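Local coordinates for protein glycosyl hydrolase (Rhizobium leguminosarum bv. trifolii, PDB 5NDX) that is a bacterial orthologue of human alpha-L-iduronidase and, as a family 39 glycoside hydrolase, probably cleaves O-glycosidic bonds, at residues Ala564-Asp574 with Pro597-Asp608; Arg549-Ala558 with Leu586-Pro596. The protein carries 2 engineered substitutions. All coordinates share one frame; numbering follows the deposited sequence. Where two conformers were deposited one is given.

Contact 1 (Ala564-Asp574 with Pro597-Asp608); sequences AIFYDVLVSTD and PEGVRYAVCARD. Engineered in segment 597-608: E598 (natural residue Gln). Unlike the reference sequence in segment 597-608: R607 (reference His). With SO4 (sulfate ion), chain G.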
# COMPACT_ATOMS: atom_id res chain seq x y z
N ALA A 564 2.18 -16.88 7.71
CA ALA A 564 1.00 -17.72 7.54
C ALA A 564 0.15 -17.85 8.82
O ALA A 564 -0.30 -18.93 9.19
CB ALA A 564 1.38 -19.10 7.03
N ILE A 565 -0.04 -16.70 9.48
CA ILE A 565 -0.96 -16.55 10.59
C ILE A 565 -2.27 -15.91 10.15
O ILE A 565 -2.26 -14.89 9.45
CB ILE A 565 -0.35 -15.67 11.70
CG1 ILE A 565 0.99 -16.26 12.16
CG2 ILE A 565 -1.30 -15.60 12.90
CD1 ILE A 565 0.95 -17.69 12.74
N PHE A 566 -3.37 -16.53 10.56
CA PHE A 566 -4.72 -16.09 10.28
C PHE A 566 -5.49 -15.78 11.56
O PHE A 566 -5.31 -16.47 12.57
CB PHE A 566 -5.44 -17.23 9.55
CG PHE A 566 -4.77 -17.60 8.28
CD1 PHE A 566 -3.79 -18.56 8.25
CD2 PHE A 566 -5.10 -16.94 7.10
CE1 PHE A 566 -3.18 -18.90 7.06
CE2 PHE A 566 -4.49 -17.29 5.91
CZ PHE A 566 -3.52 -18.26 5.90
N TYR A 567 -6.36 -14.78 11.55
CA TYR A 567 -7.08 -14.35 12.76
C TYR A 567 -8.57 -14.67 12.62
O TYR A 567 -9.15 -14.62 11.50
CB TYR A 567 -6.86 -12.86 13.07
CG TYR A 567 -5.42 -12.53 13.22
CD1 TYR A 567 -4.74 -12.71 14.43
CD2 TYR A 567 -4.67 -12.13 12.12
CE1 TYR A 567 -3.37 -12.45 14.53
CE2 TYR A 567 -3.30 -11.87 12.22
CZ TYR A 567 -2.65 -12.02 13.45
OH TYR A 567 -1.28 -11.77 13.50
N ASP A 568 -9.15 -15.07 13.74
CA ASP A 568 -10.60 -15.14 13.91
C ASP A 568 -10.99 -14.07 14.92
O ASP A 568 -10.23 -13.74 15.83
CB ASP A 568 -10.96 -16.48 14.52
CG ASP A 568 -10.66 -17.65 13.59
OD1 ASP A 568 -10.67 -17.49 12.34
OD2 ASP A 568 -10.40 -18.73 14.13
N VAL A 569 -12.19 -13.55 14.73
CA VAL A 569 -12.79 -12.61 15.63
C VAL A 569 -13.98 -13.30 16.23
O VAL A 569 -14.80 -13.88 15.50
CB VAL A 569 -13.25 -11.35 14.92
CG1 VAL A 569 -13.96 -10.43 15.91
CG2 VAL A 569 -12.06 -10.63 14.33
N LEU A 570 -14.06 -13.26 17.55
CA LEU A 570 -15.17 -13.85 18.29
C LEU A 570 -15.90 -12.83 19.15
O LEU A 570 -15.39 -11.77 19.47
CB LEU A 570 -14.69 -14.97 19.17
CG LEU A 570 -13.97 -16.11 18.46
CD1 LEU A 570 -12.49 -15.89 18.60
CD2 LEU A 570 -14.30 -17.43 19.14
N VAL A 571 -17.11 -13.20 19.53
CA VAL A 571 -17.99 -12.35 20.27
C VAL A 571 -18.64 -13.15 21.39
O VAL A 571 -19.07 -14.29 21.19
CB VAL A 571 -19.04 -11.75 19.35
CG1 VAL A 571 -20.39 -11.54 20.05
CG2 VAL A 571 -18.52 -10.43 18.81
N SER A 572 -18.67 -12.51 22.55
CA SER A 572 -19.37 -12.99 23.73
C SER A 572 -20.46 -11.98 24.07
O SER A 572 -20.30 -10.75 23.92
CB SER A 572 -18.41 -13.14 24.92
OG SER A 572 -19.12 -13.23 26.14
N THR A 573 -21.58 -12.50 24.56
CA THR A 573 -22.69 -11.66 25.04
C THR A 573 -23.40 -12.37 26.23
O THR A 573 -23.57 -13.58 26.16
CB THR A 573 -23.61 -11.36 23.84
OG1 THR A 573 -24.73 -10.57 24.25
CG2 THR A 573 -24.09 -12.64 23.12
N ASP A 574 -23.70 -11.75 27.38
CA ASP A 574 -23.03 -10.61 28.00
C ASP A 574 -22.05 -11.21 29.01
O ASP A 574 -21.88 -10.69 30.12
CB ASP A 574 -24.02 -9.72 28.81
CG ASP A 574 -25.36 -9.48 28.10
OD1 ASP A 574 -26.08 -10.47 27.84
OD2 ASP A 574 -25.70 -8.30 27.86
N PRO A 597 -24.22 -7.53 19.37
CA PRO A 597 -25.27 -7.70 20.38
C PRO A 597 -25.04 -6.77 21.57
O PRO A 597 -24.02 -6.09 21.65
CB PRO A 597 -25.14 -9.17 20.76
CG PRO A 597 -23.68 -9.47 20.58
CD PRO A 597 -23.19 -8.58 19.47
N GLU A 598 -26.00 -6.71 22.48
CA GLU A 598 -25.85 -5.89 23.68
C GLU A 598 -24.82 -6.49 24.63
O GLU A 598 -24.67 -7.70 24.71
CB GLU A 598 -27.20 -5.71 24.38
CG GLU A 598 -28.11 -4.71 23.67
CD GLU A 598 -29.22 -4.18 24.57
OE1 GLU A 598 -28.95 -3.78 25.74
OE2 GLU A 598 -30.38 -4.16 24.10
N GLY A 599 -24.12 -5.60 25.34
CA GLY A 599 -23.00 -5.97 26.23
C GLY A 599 -21.99 -6.84 25.49
O GLY A 599 -21.63 -7.95 25.96
N VAL A 600 -21.59 -6.37 24.30
CA VAL A 600 -20.70 -7.15 23.41
C VAL A 600 -19.28 -7.16 23.99
O VAL A 600 -18.75 -6.14 24.38
CB VAL A 600 -20.67 -6.61 21.96
CG1 VAL A 600 -20.15 -5.17 21.88
CG2 VAL A 600 -19.85 -7.53 21.05
N ARG A 601 -18.68 -8.33 24.06
CA ARG A 601 -17.25 -8.44 24.27
C ARG A 601 -16.61 -9.15 23.05
O ARG A 601 -17.09 -10.22 22.62
CB ARG A 601 -16.98 -9.21 25.57
CG ARG A 601 -15.56 -9.09 26.08
CD ARG A 601 -15.39 -9.56 27.54
NE ARG A 601 -14.03 -9.24 28.02
CZ ARG A 601 -13.61 -8.05 28.47
NH1 ARG A 601 -14.45 -7.01 28.58
NH2 ARG A 601 -12.34 -7.88 28.86
N TYR A 602 -15.52 -8.57 22.54
CA TYR A 602 -14.76 -9.07 21.39
C TYR A 602 -13.55 -9.84 21.87
O TYR A 602 -13.01 -9.54 22.91
CB TYR A 602 -14.34 -7.90 20.49
CG TYR A 602 -15.49 -7.33 19.71
CD1 TYR A 602 -16.07 -8.04 18.65
CD2 TYR A 602 -16.03 -6.09 20.04
CE1 TYR A 602 -17.13 -7.53 17.93
CE2 TYR A 602 -17.09 -5.55 19.32
CZ TYR A 602 -17.64 -6.29 18.28
OH TYR A 602 -18.69 -5.77 17.61
N ALA A 603 -13.18 -10.88 21.14
CA ALA A 603 -11.92 -11.61 21.32
C ALA A 603 -11.29 -11.88 19.93
O ALA A 603 -12.03 -12.10 18.96
CB ALA A 603 -12.15 -12.93 22.05
N VAL A 604 -9.97 -11.79 19.82
CA VAL A 604 -9.26 -12.12 18.60
C VAL A 604 -8.26 -13.24 18.91
O VAL A 604 -7.52 -13.12 19.89
CB VAL A 604 -8.56 -10.87 18.01
CG1 VAL A 604 -7.84 -11.24 16.74
CG2 VAL A 604 -9.59 -9.81 17.68
N CYS A 605 -8.28 -14.32 18.11
CA CYS A 605 -7.38 -15.46 18.22
C CYS A 605 -6.49 -15.51 16.99
O CYS A 605 -6.96 -15.21 15.91
CB CYS A 605 -8.19 -16.77 18.31
SG CYS A 605 -9.43 -16.67 19.67
N ALA A 606 -5.24 -15.92 17.15
CA ALA A 606 -4.39 -16.24 16.02
C ALA A 606 -4.46 -17.74 15.80
O ALA A 606 -4.66 -18.48 16.77
CB ALA A 606 -2.97 -15.78 16.24
N ARG A 607 -4.40 -18.15 14.53
CA ARG A 607 -4.35 -19.54 14.10
C ARG A 607 -3.20 -19.72 13.13
O ARG A 607 -3.04 -18.93 12.21
CB ARG A 607 -5.62 -19.98 13.43
CG ARG A 607 -6.70 -20.40 14.39
CD ARG A 607 -7.66 -21.41 13.79
NE ARG A 607 -8.75 -21.56 14.76
CZ ARG A 607 -8.75 -22.39 15.79
NH1 ARG A 607 -7.75 -23.25 15.98
NH2 ARG A 607 -9.78 -22.39 16.63
N ASP A 608 -2.36 -20.72 13.37
CA ASP A 608 -1.29 -20.98 12.46
C ASP A 608 -1.80 -21.92 11.36
O ASP A 608 -2.94 -22.41 11.41
CB ASP A 608 -0.05 -21.51 13.17
CG ASP A 608 -0.23 -22.89 13.80
OD1 ASP A 608 -1.17 -23.63 13.46
OD2 ASP A 608 0.63 -23.21 14.66
S SO4 G . -9.62 -24.59 19.21
O1 SO4 G . -9.96 -26.03 19.34
O2 SO4 G . -8.38 -24.45 18.42
O3 SO4 G . -10.73 -23.88 18.55
O4 SO4 G . -9.40 -24.01 20.56
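The Y602 ring is met obliquely by V571, whose CG2 lies 3.3 Å from Y602 CE1. The two side chains run side by side and point the same way. V571 sits off a staggered rotamer (chi1 147°), which suggests tight packing here. One face of the Y602 ring carries V600 CG2, two residues earlier in the chain. The Y567 ring takes A606 CB at an oblique angle, 3.8 Å from Y567 CE1. C605 O and V604 CG1 also lie obliquely to that ring. Across the two sheets, the Y567 and W556 rings meet edge-to-face. The F566 ring turns an edge to R607 O. The R607 guanidinium has its contacts at its edge. R607 NE gives D568 OD2 a weak hydrogen bond, part of a salt bridge, at 3.3 Å, with the two planes 51° apart. A sulfate, probably from the crystallisation liquor, accepts R607 NH1 through O2 at 2.8 Å and R607 NH2 through O3 at 2.6 Å.

The strands pair antiparallel. F566, D568, L570 and S572 form hydrogen-bonded pairs with R607, C605, A603 and R601. The bond from L570 N to A603 O is short (2.7 Å). L570 CD1 rests on C605 SG, which is in a disulfide with C617. Next to S572, T573 has OG1 anti to its backbone N (chi1 179°) and gives a hydrogen bond to the backbone O of engineered E598.

Y567, V569, V571, Y602, V604 and A606 share the face toward strands 549-557 and 590-594. Swapping Y567 for an alanine is likely to open a gap beside A606 and leave W556 without its edge-to-face partner. One face of the pair is thus mostly apolar and helps build a sandwich core. The other carries the D568-R607 charges and the disulfide.

Contact 2 (Arg549-Ala558 with Leu586-Pro596); sequences REERMLFWAA and LISTAFLHMSP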
# COMPACT_ATOMS: atom_id res chain seq x y z
N ARG A 549 -26.99 1.57 10.82
CA ARG A 549 -26.65 0.31 11.51
C ARG A 549 -25.41 0.45 12.42
O ARG A 549 -24.42 1.06 12.04
CB ARG A 549 -26.38 -0.74 10.44
CG ARG A 549 -25.92 -2.11 10.94
CD ARG A 549 -25.56 -3.06 9.79
NE ARG A 549 -25.01 -2.34 8.61
CZ ARG A 549 -25.66 -2.06 7.47
NH1 ARG A 549 -26.92 -2.48 7.25
NH2 ARG A 549 -25.02 -1.36 6.53
N GLU A 550 -25.45 -0.17 13.60
CA GLU A 550 -24.34 -0.10 14.54
C GLU A 550 -23.23 -0.97 14.02
O GLU A 550 -23.47 -2.10 13.60
CB GLU A 550 -24.73 -0.58 15.95
CG GLU A 550 -25.59 0.41 16.75
CD GLU A 550 -24.82 1.64 17.17
OE1 GLU A 550 -23.60 1.55 17.45
OE2 GLU A 550 -25.43 2.73 17.24
N GLU A 551 -22.01 -0.44 14.01
CA GLU A 551 -20.85 -1.26 13.59
C GLU A 551 -19.69 -1.02 14.53
O GLU A 551 -19.62 0.05 15.17
CB GLU A 551 -20.42 -0.92 12.15
CG GLU A 551 -21.48 -1.24 11.10
CD GLU A 551 -21.09 -0.88 9.67
OE1 GLU A 551 -20.11 -0.15 9.47
OE2 GLU A 551 -21.82 -1.32 8.76
N ARG A 552 -18.78 -1.97 14.57
CA ARG A 552 -17.52 -1.83 15.34
C ARG A 552 -16.31 -2.20 14.49
O ARG A 552 -16.26 -3.30 13.97
CB ARG A 552 -17.57 -2.75 16.55
CG ARG A 552 -18.75 -2.49 17.50
CD ARG A 552 -18.63 -1.14 18.21
NE ARG A 552 -19.78 -0.89 19.10
CZ ARG A 552 -20.95 -0.36 18.75
NH1 ARG A 552 -21.23 0.03 17.51
NH2 ARG A 552 -21.89 -0.21 19.66
N MET A 553 -15.36 -1.30 14.34
CA MET A 553 -14.11 -1.58 13.70
C MET A 553 -13.11 -2.03 14.76
O MET A 553 -12.91 -1.31 15.74
CB MET A 553 -13.59 -0.34 13.01
CG MET A 553 -12.33 -0.57 12.21
SD MET A 553 -12.76 -1.66 10.81
CE MET A 553 -11.14 -2.23 10.37
N LEU A 554 -12.50 -3.20 14.54
CA LEU A 554 -11.45 -3.75 15.38
C LEU A 554 -10.10 -3.59 14.67
O LEU A 554 -10.00 -3.81 13.42
CB LEU A 554 -11.71 -5.23 15.65
CG LEU A 554 -12.74 -5.65 16.69
CD1 LEU A 554 -14.11 -5.11 16.33
CD2 LEU A 554 -12.83 -7.17 16.84
N PHE A 555 -9.08 -3.25 15.43
CA PHE A 555 -7.69 -3.10 14.96
C PHE A 555 -6.81 -3.71 16.05
O PHE A 555 -7.09 -3.51 17.22
CB PHE A 555 -7.36 -1.62 14.78
CG PHE A 555 -5.95 -1.35 14.33
CD1 PHE A 555 -5.48 -1.82 13.07
CD2 PHE A 555 -5.07 -0.57 15.13
CE1 PHE A 555 -4.18 -1.51 12.62
CE2 PHE A 555 -3.75 -0.29 14.70
CZ PHE A 555 -3.31 -0.76 13.43
N TRP A 556 -5.77 -4.44 15.67
CA TRP A 556 -4.88 -5.10 16.61
C TRP A 556 -3.52 -5.26 15.98
O TRP A 556 -3.31 -4.78 14.86
CB TRP A 556 -5.47 -6.42 17.10
CG TRP A 556 -5.65 -7.48 16.11
CD1 TRP A 556 -4.79 -8.47 15.80
CD2 TRP A 556 -6.82 -7.70 15.33
NE1 TRP A 556 -5.34 -9.29 14.86
CE2 TRP A 556 -6.59 -8.84 14.55
CE3 TRP A 556 -8.03 -7.02 15.19
CZ2 TRP A 556 -7.51 -9.32 13.62
CZ3 TRP A 556 -9.00 -7.54 14.29
CH2 TRP A 556 -8.71 -8.69 13.52
N ALA A 557 -2.59 -5.91 16.66
CA ALA A 557 -1.25 -6.16 16.16
C ALA A 557 -0.99 -7.64 16.27
O ALA A 557 -1.56 -8.30 17.13
CB ALA A 557 -0.21 -5.36 17.02
N ALA A 558 -0.15 -8.17 15.38
CA ALA A 558 0.31 -9.55 15.44
C ALA A 558 1.18 -9.74 16.71
O ALA A 558 1.90 -8.82 17.09
CB ALA A 558 1.16 -9.90 14.18
N LEU A 586 -8.57 -14.17 8.50
CA LEU A 586 -8.08 -12.85 8.19
C LEU A 586 -6.59 -12.91 8.19
O LEU A 586 -5.99 -13.32 9.20
CB LEU A 586 -8.53 -11.86 9.25
CG LEU A 586 -10.04 -11.67 9.35
CD1 LEU A 586 -10.39 -11.05 10.71
CD2 LEU A 586 -10.52 -10.81 8.16
N ILE A 587 -5.95 -12.46 7.14
CA ILE A 587 -4.49 -12.28 7.24
C ILE A 587 -4.03 -10.90 7.75
O ILE A 587 -2.86 -10.76 8.14
CB ILE A 587 -3.72 -12.64 5.97
CG1 ILE A 587 -4.12 -11.74 4.84
CG2 ILE A 587 -3.92 -14.09 5.60
CD1 ILE A 587 -3.32 -12.04 3.59
N SER A 588 -4.90 -9.91 7.71
CA SER A 588 -4.61 -8.58 8.22
C SER A 588 -5.27 -8.42 9.58
O SER A 588 -6.26 -9.06 9.88
CB SER A 588 -5.13 -7.46 7.24
OG SER A 588 -4.22 -7.36 6.11
N THR A 589 -4.73 -7.52 10.39
CA THR A 589 -5.14 -7.35 11.77
C THR A 589 -6.17 -6.27 11.91
O THR A 589 -5.98 -5.32 12.64
CB THR A 589 -3.92 -7.04 12.62
OG1 THR A 589 -3.37 -5.79 12.20
CG2 THR A 589 -2.89 -8.14 12.48
N ALA A 590 -7.30 -6.45 11.21
CA ALA A 590 -8.38 -5.51 11.22
C ALA A 590 -9.67 -6.23 10.84
O ALA A 590 -9.65 -7.20 10.11
CB ALA A 590 -8.09 -4.35 10.27
N PHE A 591 -10.78 -5.80 11.43
CA PHE A 591 -12.07 -6.41 11.14
C PHE A 591 -13.23 -5.49 11.43
O PHE A 591 -13.32 -4.93 12.51
CB PHE A 591 -12.20 -7.71 11.94
CG PHE A 591 -13.50 -8.43 11.71
CD1 PHE A 591 -13.75 -9.09 10.52
CD2 PHE A 591 -14.52 -8.39 12.67
CE1 PHE A 591 -14.97 -9.77 10.30
CE2 PHE A 591 -15.74 -9.05 12.44
CZ PHE A 591 -15.96 -9.74 11.25
N LEU A 592 -14.12 -5.34 10.46
CA LEU A 592 -15.33 -4.58 10.65
C LEU A 592 -16.48 -5.53 11.06
O LEU A 592 -16.82 -6.42 10.30
CB LEU A 592 -15.72 -3.75 9.39
CG LEU A 592 -16.95 -2.97 9.92
CD1 LEU A 592 -16.70 -1.51 10.18
CD2 LEU A 592 -18.30 -3.29 9.38
N HIS A 593 -17.04 -5.36 12.27
CA HIS A 593 -18.18 -6.17 12.71
C HIS A 593 -19.49 -5.38 12.66
O HIS A 593 -19.55 -4.28 13.20
CB HIS A 593 -18.00 -6.61 14.18
CG HIS A 593 -19.02 -7.62 14.61
ND1 HIS A 593 -19.68 -7.57 15.82
CD2 HIS A 593 -19.54 -8.69 13.94
CE1 HIS A 593 -20.50 -8.60 15.91
NE2 HIS A 593 -20.46 -9.28 14.78
N MET A 594 -20.51 -5.96 12.05
CA MET A 594 -21.84 -5.35 11.89
C MET A 594 -22.79 -5.84 13.01
O MET A 594 -22.79 -7.03 13.35
CB MET A 594 -22.42 -5.75 10.51
CG MET A 594 -21.48 -5.55 9.30
SD MET A 594 -22.10 -6.18 7.70
CE MET A 594 -23.37 -4.95 7.44
N SER A 595 -23.60 -4.93 13.56
CA SER A 595 -24.68 -5.26 14.51
C SER A 595 -24.20 -6.05 15.73
O SER A 595 -24.55 -7.20 15.90
CB SER A 595 -25.78 -6.03 13.77
OG SER A 595 -26.21 -5.24 12.67
N PRO A 596 -23.35 -5.45 16.55
CA PRO A 596 -22.96 -6.14 17.76
C PRO A 596 -24.17 -6.38 18.68
O PRO A 596 -25.03 -5.52 18.75
CB PRO A 596 -22.01 -5.17 18.44
CG PRO A 596 -22.39 -3.84 17.93
CD PRO A 596 -22.83 -4.07 16.52
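T589 lies over one face of the W556 indole, the two side chains meeting at a slant. T589 CB makes a CH-pi contact 3.6 Å from the centroid of the five-membered ring and only 15° off its normal. T589 C sits over the middle of the indole, A590 N nearer the rim. L586 CD1 and F591 CB come in at the edge. W556 CG sits between the backbone N and the carbonyl carbon (chi1 65°), bringing the indole across. T589 OG1 donates to W556 O at 2.8 Å, from above the carbonyl plane. R89 also bonds that oxygen.

At the far end, R552 and P596 cross at about a right angle. P596 CG stands over the centre of the R552 guanidinium, 3.9 Å from R552 CZ. In the guanidinium plane, R552 NH1 reaches the anti lone pair of E550 OE1 at 2.8 Å and also bonds E551 O. E550 has a second partner in R542.

M553 and L592 also meet nearly at right angles, with M553 SD 3.9 Å from L592 CB. M553 bends at chi2, and its CE comes 3.7 Å from A590 CB. Beside them the E551 carboxylate lies against L592 CD2. R549 NE gives E551 OE2 a weak hydrogen bond within a salt bridge, in the guanidinium plane, and M594 CE covers one face. R549 NH2 pairs with D359.

Backbone bonds at R552-H593 and L554-F591 hold the antiparallel register. The contact therefore joins a polar end, where proline and carboxylate restrain an arginine, to a buried aromatic end. There the threonine both covers the indole and ties its backbone.

In the fold
Contacts 1 and 2 belong to two facing antiparallel sheets, consistent with the fibronectin type III-like domain of human alpha-L-iduronidase. Their centres are about 9 Å apart. The chain passes from 549-557 to 566-572, and again from 590-594 to 601-607, into the other sheet. The shared core lies between them: V569 packs on L554 and F591, and V604 on W556. Two polar links join them: Y602 OH to H593 ND1, and the backbone of Y567 to L586. Both contacts are partly buried and away from the ligand pockets. The other face of contact 1 is partly exposed and carries charge, a disulfide and a sulfate. Contact 2 lies nearer the chain's centre and also meets helix 480-489, H88 and R89.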